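Local coordinates for proton-dependent oligopeptide transporter family protein (Xanthomonas campestris, PDB 6EI3) that probably carries short peptides across the bacterial membrane together with protons, as a POT-family member of the major facilitator superfamily, here crystallised in an auto-inhibited state, at residues L228-L240 / C251-G265. Numbering follows the deposited sequence.
Sequences LAAISVLLALACL and CLCMALVLLLAGIGG. With 78M ((2S)-2,3-dihydroxypropyl(7Z)-pentadec-7-enoate), chain O; 78M ((2S)-2,3-dihydroxypropyl(7Z)-pentadec-7-enoate), chain G.
Ser232 fits as a knob into the hole formed by Leu258, Leu259, Gly262 and Ile263, in an antiparallel helix pair whose axes come within 7.5 Å. The tight part runs from here to Ala236 and Ala255. Because Gly262 has no side chain, Ser232 CB rests 3.6 Å from Gly262 CA. A chi1 of 82° puts OG between the backbone N and the carbonyl carbon, from where it donates a 2.7 Å hydrogen bond to Ala229 O. That oxygen also accepts from Val233 N, the two donors reaching it from the same face, and the buried hydroxyl finds its partner within its own helix.

One turn on, small residues again bring the backbones together. Ala236 and Ala255 have their CA atoms 3.9 Å apart, and the methyl of Ala255 sits 3.4 Å from Ala236 O. Each helix also offers a knob: Leu258 sits among Ser232, Leu235, Ala236 and Cys239, and Cys239 among Cys251, Met254, Ala255 and Leu258. With SG anti to its carbonyl carbon (chi1 -74°), Cys239 SG meets Leu258 CD1 at 3.5 Å.

The flanks are looser. Val233 CG2 and Leu259 CD2 touch obliquely at 3.7 Å, Leu240 and Leu252 meet through single methyls, and Leu235, on the surface, adds its CB against Leu258 CD1. This helical hairpin is consistent with the extra HA-HB pair that bacterial POT transporters insert between their two six-helix bundles.

On the far side of helix 248-270, Val257 and Ala261 line the tail of one bound monoacylglycerol, while Cys253 and Leu252 touch the chain end of another. Val257 and Cys253 also pack on helix 430-456, Leu214 of helix 206-215 touches both Ala229 and Ile263, and helix 243-246, in the connecting link, lies against Cys251 and Met254.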
ATOM      1  N   LEU A 228      -4.094 -26.644 -11.399  1.00 61.93           N
ATOM      2  CA  LEU A 228      -3.635 -25.841 -10.255  1.00 59.74           C
ATOM      3  C   LEU A 228      -4.439 -24.541 -10.173  1.00 58.93           C
ATOM      4  O   LEU A 228      -4.877 -24.173  -9.081  1.00 57.63           O
ATOM      5  CB  LEU A 228      -2.123 -25.551 -10.370  1.00 59.68           C
ATOM      6  CG  LEU A 228      -1.471 -24.665  -9.289  1.00 63.29           C
ATOM      7  CD1 LEU A 228      -1.376 -25.388  -7.948  1.00 64.00           C
ATOM      8  CD2 LEU A 228      -0.085 -24.237  -9.716  1.00 65.77           C
ATOM      9  N   ALA A 229      -4.683 -23.887 -11.332  1.00 53.55           N
ATOM     10  CA  ALA A 229      -5.475 -22.654 -11.411  1.00 52.01           C
ATOM     11  C   ALA A 229      -6.945 -22.907 -10.999  1.00 55.71           C
ATOM     12  O   ALA A 229      -7.479 -22.144 -10.199  1.00 53.66           O
ATOM     13  CB  ALA A 229      -5.400 -22.058 -12.810  1.00 52.49           C
ATOM     14  N   ALA A 230      -7.563 -24.008 -11.501  1.00 53.96           N
ATOM     15  CA  ALA A 230      -8.932 -24.434 -11.170  1.00 54.16           C
ATOM     16  C   ALA A 230      -9.086 -24.736  -9.668  1.00 56.53           C
ATOM     17  O   ALA A 230     -10.057 -24.275  -9.063  1.00 56.05           O
ATOM     18  CB  ALA A 230      -9.320 -25.660 -11.999  1.00 56.78           C
ATOM     19  N   ILE A 231      -8.122 -25.488  -9.070  1.00 52.02           N
ATOM     20  CA  ILE A 231      -8.078 -25.832  -7.640  1.00 51.74           C
ATOM     21  C   ILE A 231      -7.981 -24.557  -6.778  1.00 54.02           C
ATOM     22  O   ILE A 231      -8.649 -24.472  -5.739  1.00 53.64           O
ATOM     23  CB  ILE A 231      -6.933 -26.851  -7.352  1.00 56.24           C
ATOM     24  CG1 ILE A 231      -7.265 -28.238  -7.944  1.00 58.44           C
ATOM     25  CG2 ILE A 231      -6.602 -26.968  -5.843  1.00 57.66           C
ATOM     26  CD1 ILE A 231      -6.033 -29.092  -8.306  1.00 69.85           C
ATOM     27  N   SER A 232      -7.179 -23.559  -7.226  1.00 48.41           N
ATOM     28  CA  SER A 232      -7.023 -22.285  -6.510  1.00 46.12           C
ATOM     29  C   SER A 232      -8.331 -21.494  -6.511  1.00 51.70           C
ATOM     30  O   SER A 232      -8.623 -20.828  -5.517  1.00 51.10           O
ATOM     31  CB  SER A 232      -5.877 -21.455  -7.090  1.00 45.83           C
ATOM     32  OG  SER A 232      -6.241 -20.713  -8.245  1.00 45.94           O
ATOM     33  N   VAL A 233      -9.125 -21.588  -7.616  1.00 49.73           N
ATOM     34  CA  VAL A 233     -10.437 -20.932  -7.746  1.00 49.74           C
ATOM     35  C   VAL A 233     -11.397 -21.568  -6.724  1.00 53.75           C
ATOM     36  O   VAL A 233     -12.158 -20.856  -6.066  1.00 53.56           O
ATOM     37  CB  VAL A 233     -10.991 -20.990  -9.206  1.00 54.87           C
ATOM     38  CG1 VAL A 233     -12.452 -20.549  -9.288  1.00 54.90           C
ATOM     39  CG2 VAL A 233     -10.141 -20.164 -10.161  1.00 53.86           C
ATOM     40  N   LEU A 234     -11.313 -22.898  -6.562  1.00 51.29           N
ATOM     41  CA  LEU A 234     -12.135 -23.672  -5.626  1.00 52.01           C
ATOM     42  C   LEU A 234     -11.768 -23.389  -4.179  1.00 54.45           C
ATOM     43  O   LEU A 234     -12.667 -23.264  -3.346  1.00 52.81           O
ATOM     44  CB  LEU A 234     -12.047 -25.175  -5.933  1.00 53.95           C
ATOM     45  CG  LEU A 234     -13.167 -25.788  -6.788  1.00 60.00           C
ATOM     46  CD1 LEU A 234     -13.346 -25.052  -8.124  1.00 60.04           C
ATOM     47  CD2 LEU A 234     -12.877 -27.244  -7.067  1.00 63.61           C
ATOM     48  N   LEU A 235     -10.453 -23.270  -3.884  1.00 51.44           N
ATOM     49  CA  LEU A 235      -9.955 -22.936  -2.546  1.00 51.28           C
ATOM     50  C   LEU A 235     -10.310 -21.487  -2.196  1.00 52.79           C
ATOM     51  O   LEU A 235     -10.617 -21.209  -1.039  1.00 51.94           O
ATOM     52  CB  LEU A 235      -8.442 -23.167  -2.420  1.00 51.65           C
ATOM     53  CG  LEU A 235      -7.959 -24.627  -2.409  1.00 58.25           C
ATOM     54  CD1 LEU A 235      -6.463 -24.702  -2.715  1.00 58.34           C
ATOM     55  CD2 LEU A 235      -8.283 -25.324  -1.083  1.00 60.45           C
ATOM     56  N   ALA A 236     -10.304 -20.579  -3.204  1.00 48.54           N
ATOM     57  CA  ALA A 236     -10.691 -19.170  -3.054  1.00 46.47           C
ATOM     58  C   ALA A 236     -12.177 -19.088  -2.685  1.00 50.97           C
ATOM     59  O   ALA A 236     -12.543 -18.308  -1.809  1.00 48.17           O
ATOM     60  CB  ALA A 236     -10.440 -18.411  -4.343  1.00 46.22           C
ATOM     61  N   LEU A 237     -13.026 -19.923  -3.331  1.00 50.67           N
ATOM     62  CA  LEU A 237     -14.466 -19.978  -3.052  1.00 51.32           C
ATOM     63  C   LEU A 237     -14.737 -20.534  -1.649  1.00 55.04           C
ATOM     64  O   LEU A 237     -15.601 -20.002  -0.946  1.00 54.79           O
ATOM     65  CB  LEU A 237     -15.209 -20.791  -4.118  1.00 52.98           C
ATOM     66  CG  LEU A 237     -15.501 -20.060  -5.432  1.00 57.86           C
ATOM     67  CD1 LEU A 237     -15.769 -21.053  -6.555  1.00 59.74           C
ATOM     68  CD2 LEU A 237     -16.690 -19.104  -5.288  1.00 59.98           C
ATOM     69  N   ALA A 238     -13.945 -21.548  -1.221  1.00 51.16           N
ATOM     70  CA  ALA A 238     -14.045 -22.168   0.105  1.00 51.60           C
ATOM     71  C   ALA A 238     -13.773 -21.161   1.231  1.00 55.30           C
ATOM     72  O   ALA A 238     -14.365 -21.292   2.308  1.00 54.41           O
ATOM     73  CB  ALA A 238     -13.108 -23.363   0.217  1.00 52.95           C
ATOM     74  N   CYS A 239     -12.907 -20.141   0.965  1.00 51.29           N
ATOM     75  CA  CYS A 239     -12.572 -19.056   1.893  1.00 50.28           C
ATOM     76  C   CYS A 239     -13.803 -18.280   2.309  1.00 53.96           C
ATOM     77  O   CYS A 239     -13.913 -17.942   3.485  1.00 54.33           O
ATOM     78  CB  CYS A 239     -11.512 -18.128   1.308  1.00 49.54           C
ATOM     79  SG  CYS A 239      -9.848 -18.829   1.293  1.00 53.91           S
ATOM     80  N   LEU A 240     -14.736 -18.013   1.364  1.00 51.01           N
ATOM     81  CA  LEU A 240     -16.008 -17.312   1.625  1.00 51.91           C
ATOM     82  C   LEU A 240     -16.878 -18.014   2.703  1.00 56.56           C
ATOM     83  O   LEU A 240     -17.802 -17.398   3.237  1.00 56.49           O
ATOM     84  CB  LEU A 240     -16.824 -17.073   0.331  1.00 52.81           C
ATOM     85  CG  LEU A 240     -16.160 -16.265  -0.793  1.00 57.78           C
ATOM     86  CD1 LEU A 240     -16.965 -16.361  -2.080  1.00 58.80           C
ATOM     87  CD2 LEU A 240     -15.964 -14.792  -0.398  1.00 60.40           C
ATOM     88  N   CYS A 251     -11.355 -13.128   4.524  1.00 38.78           N
ATOM     89  CA  CYS A 251     -11.737 -14.174   3.579  1.00 39.55           C
ATOM     90  C   CYS A 251     -11.550 -13.768   2.140  1.00 41.40           C
ATOM     91  O   CYS A 251     -11.023 -14.564   1.375  1.00 39.70           O
ATOM     92  CB  CYS A 251     -13.151 -14.671   3.841  1.00 41.01           C
ATOM     93  SG  CYS A 251     -13.360 -15.426   5.465  1.00 46.09           S
ATOM     94  N   LEU A 252     -11.974 -12.536   1.774  1.00 38.10           N
ATOM     95  CA  LEU A 252     -11.829 -12.017   0.417  1.00 38.88           C
ATOM     96  C   LEU A 252     -10.342 -11.897   0.031  1.00 42.26           C
ATOM     97  O   LEU A 252      -9.990 -12.207  -1.110  1.00 41.54           O
ATOM     98  CB  LEU A 252     -12.555 -10.662   0.260  1.00 38.67           C
ATOM     99  CG  LEU A 252     -14.100 -10.696   0.191  1.00 44.03           C
ATOM    100  CD1 LEU A 252     -14.674  -9.292   0.347  1.00 43.49           C
ATOM    101  CD2 LEU A 252     -14.598 -11.319  -1.123  1.00 45.74           C
ATOM    102  N   CYS A 253      -9.478 -11.497   1.005  1.00 38.40           N
ATOM    103  CA  CYS A 253      -8.026 -11.366   0.824  1.00 38.32           C
ATOM    104  C   CYS A 253      -7.318 -12.677   0.693  1.00 41.44           C
ATOM    105  O   CYS A 253      -6.387 -12.753  -0.091  1.00 39.85           O
ATOM    106  CB  CYS A 253      -7.405 -10.535   1.934  1.00 38.58           C
ATOM    107  SG  CYS A 253      -7.762  -8.783   1.798  1.00 41.65           S
ATOM    108  N   MET A 254      -7.685 -13.682   1.518  1.00 38.74           N
ATOM    109  CA  MET A 254      -7.072 -15.009   1.458  1.00 40.18           C
ATOM    110  C   MET A 254      -7.396 -15.615   0.094  1.00 43.37           C
ATOM    111  O   MET A 254      -6.521 -16.221  -0.522  1.00 43.67           O
ATOM    112  CB  MET A 254      -7.581 -15.916   2.587  1.00 43.81           C
ATOM    113  CG  MET A 254      -7.086 -15.506   3.960  1.00 47.77           C
ATOM    114  SD  MET A 254      -7.747 -16.578   5.256  1.00 54.92           S
ATOM    115  CE  MET A 254      -6.519 -17.868   5.250  1.00 52.85           C
ATOM    116  N   ALA A 255      -8.641 -15.391  -0.394  1.00 38.68           N
ATOM    117  CA  ALA A 255      -9.100 -15.846  -1.705  1.00 38.88           C
ATOM    118  C   ALA A 255      -8.236 -15.185  -2.793  1.00 41.01           C
ATOM    119  O   ALA A 255      -7.762 -15.883  -3.689  1.00 41.71           O
ATOM    120  CB  ALA A 255     -10.575 -15.511  -1.897  1.00 39.60           C
ATOM    121  N   LEU A 256      -7.960 -13.871  -2.662  1.00 35.66           N
ATOM    122  CA  LEU A 256      -7.099 -13.128  -3.592  1.00 35.06           C
ATOM    123  C   LEU A 256      -5.691 -13.738  -3.654  1.00 39.46           C
ATOM    124  O   LEU A 256      -5.213 -14.016  -4.751  1.00 39.92           O
ATOM    125  CB  LEU A 256      -7.067 -11.625  -3.267  1.00 33.82           C
ATOM    126  CG  LEU A 256      -6.035 -10.731  -4.013  1.00 38.84           C
ATOM    127  CD1 LEU A 256      -6.412 -10.519  -5.497  1.00 38.59           C
ATOM    128  CD2 LEU A 256      -5.863  -9.392  -3.294  1.00 39.62           C
ATOM    129  N   VAL A 257      -5.071 -14.014  -2.486  1.00 35.00           N
ATOM    130  CA  VAL A 257      -3.739 -14.634  -2.380  1.00 35.10           C
ATOM    131  C   VAL A 257      -3.716 -16.017  -3.044  1.00 42.10           C
ATOM    132  O   VAL A 257      -2.752 -16.348  -3.745  1.00 42.98           O
ATOM    133  CB  VAL A 257      -3.245 -14.671  -0.912  1.00 37.56           C
ATOM    134  CG1 VAL A 257      -1.981 -15.525  -0.756  1.00 37.35           C
ATOM    135  CG2 VAL A 257      -3.019 -13.251  -0.385  1.00 35.55           C
ATOM    136  N   LEU A 258      -4.784 -16.812  -2.833  1.00 38.48           N
ATOM    137  CA  LEU A 258      -4.925 -18.136  -3.444  1.00 38.70           C
ATOM    138  C   LEU A 258      -5.015 -18.021  -4.958  1.00 41.96           C
ATOM    139  O   LEU A 258      -4.284 -18.732  -5.656  1.00 44.25           O
ATOM    140  CB  LEU A 258      -6.146 -18.896  -2.873  1.00 39.44           C
ATOM    141  CG  LEU A 258      -5.963 -19.489  -1.468  1.00 44.25           C
ATOM    142  CD1 LEU A 258      -7.292 -19.891  -0.877  1.00 44.92           C
ATOM    143  CD2 LEU A 258      -5.029 -20.710  -1.481  1.00 47.73           C
ATOM    144  N   LEU A 259      -5.845 -17.085  -5.469  1.00 36.49           N
ATOM    145  CA  LEU A 259      -5.978 -16.859  -6.913  1.00 37.87           C
ATOM    146  C   LEU A 259      -4.670 -16.400  -7.558  1.00 43.15           C
ATOM    147  O   LEU A 259      -4.377 -16.814  -8.680  1.00 42.25           O
ATOM    148  CB  LEU A 259      -7.102 -15.864  -7.248  1.00 37.63           C
ATOM    149  CG  LEU A 259      -8.541 -16.329  -6.954  1.00 42.91           C
ATOM    150  CD1 LEU A 259      -9.499 -15.132  -6.914  1.00 41.83           C
ATOM    151  CD2 LEU A 259      -9.007 -17.404  -7.946  1.00 45.46           C
ATOM    152  N   LEU A 260      -3.882 -15.549  -6.849  1.00 39.19           N
ATOM    153  CA  LEU A 260      -2.601 -15.069  -7.373  1.00 38.49           C
ATOM    154  C   LEU A 260      -1.575 -16.206  -7.463  1.00 42.86           C
ATOM    155  O   LEU A 260      -0.896 -16.336  -8.477  1.00 42.20           O
ATOM    156  CB  LEU A 260      -2.048 -13.892  -6.529  1.00 36.98           C
ATOM    157  CG  LEU A 260      -2.808 -12.554  -6.634  1.00 40.62           C
ATOM    158  CD1 LEU A 260      -2.402 -11.600  -5.514  1.00 39.60           C
ATOM    159  CD2 LEU A 260      -2.611 -11.892  -8.007  1.00 42.38           C
ATOM    160  N   ALA A 261      -1.480 -17.033  -6.415  1.00 40.75           N
ATOM    161  CA  ALA A 261      -0.533 -18.140  -6.375  1.00 42.61           C
ATOM    162  C   ALA A 261      -0.864 -19.256  -7.376  1.00 48.26           C
ATOM    163  O   ALA A 261       0.029 -19.703  -8.102  1.00 48.74           O
ATOM    164  CB  ALA A 261      -0.431 -18.695  -4.961  1.00 43.91           C
ATOM    165  N   GLY A 262      -2.130 -19.673  -7.414  1.00 44.90           N
ATOM    166  CA  GLY A 262      -2.606 -20.743  -8.288  1.00 45.71           C
ATOM    167  C   GLY A 262      -2.581 -20.406  -9.764  1.00 49.33           C
ATOM    168  O   GLY A 262      -2.016 -21.169 -10.551  1.00 49.46           O
ATOM    169  N   ILE A 263      -3.193 -19.260 -10.154  1.00 45.42           N
ATOM    170  CA  ILE A 263      -3.223 -18.817 -11.556  1.00 45.25           C
ATOM    171  C   ILE A 263      -1.796 -18.431 -12.008  1.00 48.89           C
ATOM    172  O   ILE A 263      -1.369 -18.876 -13.074  1.00 48.76           O
ATOM    173  CB  ILE A 263      -4.311 -17.731 -11.827  1.00 47.81           C
ATOM    174  CG1 ILE A 263      -5.734 -18.283 -11.506  1.00 49.14           C
ATOM    175  CG2 ILE A 263      -4.251 -17.197 -13.274  1.00 48.62           C
ATOM    176  CD1 ILE A 263      -6.783 -17.247 -11.092  1.00 51.58           C
ATOM    177  N   GLY A 264      -1.064 -17.682 -11.166  1.00 44.82           N
ATOM    178  CA  GLY A 264       0.324 -17.296 -11.423  1.00 43.84           C
ATOM    179  C   GLY A 264       1.244 -18.494 -11.611  1.00 49.37           C
ATOM    180  O   GLY A 264       1.903 -18.621 -12.653  1.00 48.98           O
ATOM    181  N   GLY A 265       1.240 -19.393 -10.624  1.00 46.22           N
ATOM    182  CA  GLY A 265       2.036 -20.613 -10.616  1.00 47.45           C
ATOM    183  C   GLY A 265       1.634 -21.586 -11.709  1.00 55.49           C
ATOM    184  O   GLY A 265       2.477 -22.316 -12.240  1.00 54.62           O
TER
HETATM  185  O21 78M O 614      11.428 -17.567 -10.176  1.00 83.47           O
HETATM  186  C20 78M O 614      10.155 -17.509 -10.798  1.00 84.03           C
HETATM  187  C18 78M O 614       9.107 -18.212  -9.968  1.00 85.43           C
HETATM  188  O19 78M O 614       9.477 -19.577  -9.761  1.00 87.76           O
HETATM  189  C17 78M O 614       7.736 -18.144 -10.592  1.00 86.92           C
HETATM  190  O2  78M O 614       6.800 -18.427  -9.526  1.00 88.32           O
HETATM  191  C1  78M O 614       5.509 -18.135  -9.726  1.00 89.09           C
HETATM  192  O1  78M O 614       5.048 -17.806 -10.789  1.00 89.50           O
HETATM  193  C2  78M O 614       4.720 -18.259  -8.456  1.00 89.28           C
HETATM  194  C3  78M O 614       4.094 -16.945  -8.008  1.00 88.35           C
HETATM  195  C4  78M O 614       4.163 -16.736  -6.501  1.00 88.15           C
HETATM  196  C5  78M O 614       2.816 -16.700  -5.798  1.00 88.50           C
HETATM  197  C6  78M O 614       2.069 -15.365  -5.899  1.00 88.16           C
HETATM  198  C7  78M O 614       2.136 -14.579  -4.629  1.00 87.45           C
HETATM  199  C8  78M O 614       1.141 -14.342  -3.791  1.00 86.93           C
HETATM  200  C9  78M O 614       1.229 -13.554  -2.516  1.00 85.51           C
HETATM  201  C10 78M O 614       1.616 -14.448  -1.334  1.00 86.00           C
HETATM  202  C11 78M O 614       2.715 -13.888  -0.447  1.00 84.24           C
HETATM  203  C12 78M O 614       3.578 -14.967   0.195  1.00 83.89           C
HETATM  204  C13 78M O 614       4.797 -14.468   0.960  1.00 81.29           C
HETATM  205  C15 78M O 614       5.754 -13.773   3.178  1.00 77.48           C
HETATM  206  C14 78M O 614       4.507 -13.957   2.359  1.00 78.32           C
HETATM  207  O21 78M G 606     -14.316  -7.274  14.305  1.00 68.54           O
HETATM  208  C20 78M G 606     -15.483  -6.708  13.720  1.00 70.07           C
HETATM  209  C18 78M G 606     -15.151  -5.417  13.010  1.00 71.26           C
HETATM  210  O19 78M G 606     -14.909  -4.376  13.961  1.00 69.21           O
HETATM  211  C17 78M G 606     -16.227  -4.980  12.040  1.00 73.95           C
HETATM  212  O2  78M G 606     -15.570  -4.655  10.788  1.00 74.17           O
HETATM  213  C1  78M G 606     -15.211  -3.384  10.562  1.00 71.96           C
HETATM  214  O1  78M G 606     -15.275  -2.511  11.384  1.00 74.47           O
HETATM  215  C2  78M G 606     -14.688  -3.204   9.169  1.00 67.52           C
HETATM  216  C3  78M G 606     -14.985  -1.843   8.557  1.00 62.63           C
HETATM  217  C4  78M G 606     -13.886  -1.413   7.609  1.00 59.99           C
HETATM  218  C5  78M G 606     -14.280  -0.339   6.618  1.00 58.49           C
HETATM  219  C6  78M G 606     -13.362  -0.273   5.400  1.00 58.40           C
HETATM  220  C7  78M G 606     -13.720  -1.268   4.343  1.00 59.46           C
HETATM  221  C8  78M G 606     -13.126  -1.419   3.174  1.00 59.18           C
HETATM  222  C9  78M G 606     -13.508  -2.401   2.112  1.00 59.20           C
HETATM  223  C10 78M G 606     -12.630  -3.644   2.091  1.00 58.75           C
HETATM  224  C11 78M G 606     -12.698  -4.422   0.785  1.00 57.67           C
HETATM  225  C12 78M G 606     -11.801  -5.640   0.783  1.00 56.44           C
HETATM  226  C13 78M G 606     -11.571  -6.283  -0.569  1.00 55.47           C
HETATM  227  C15 78M G 606     -10.392  -8.154  -1.791  1.00 58.35           C
HETATM  228  C14 78M G 606     -10.505  -7.358  -0.519  1.00 56.08           C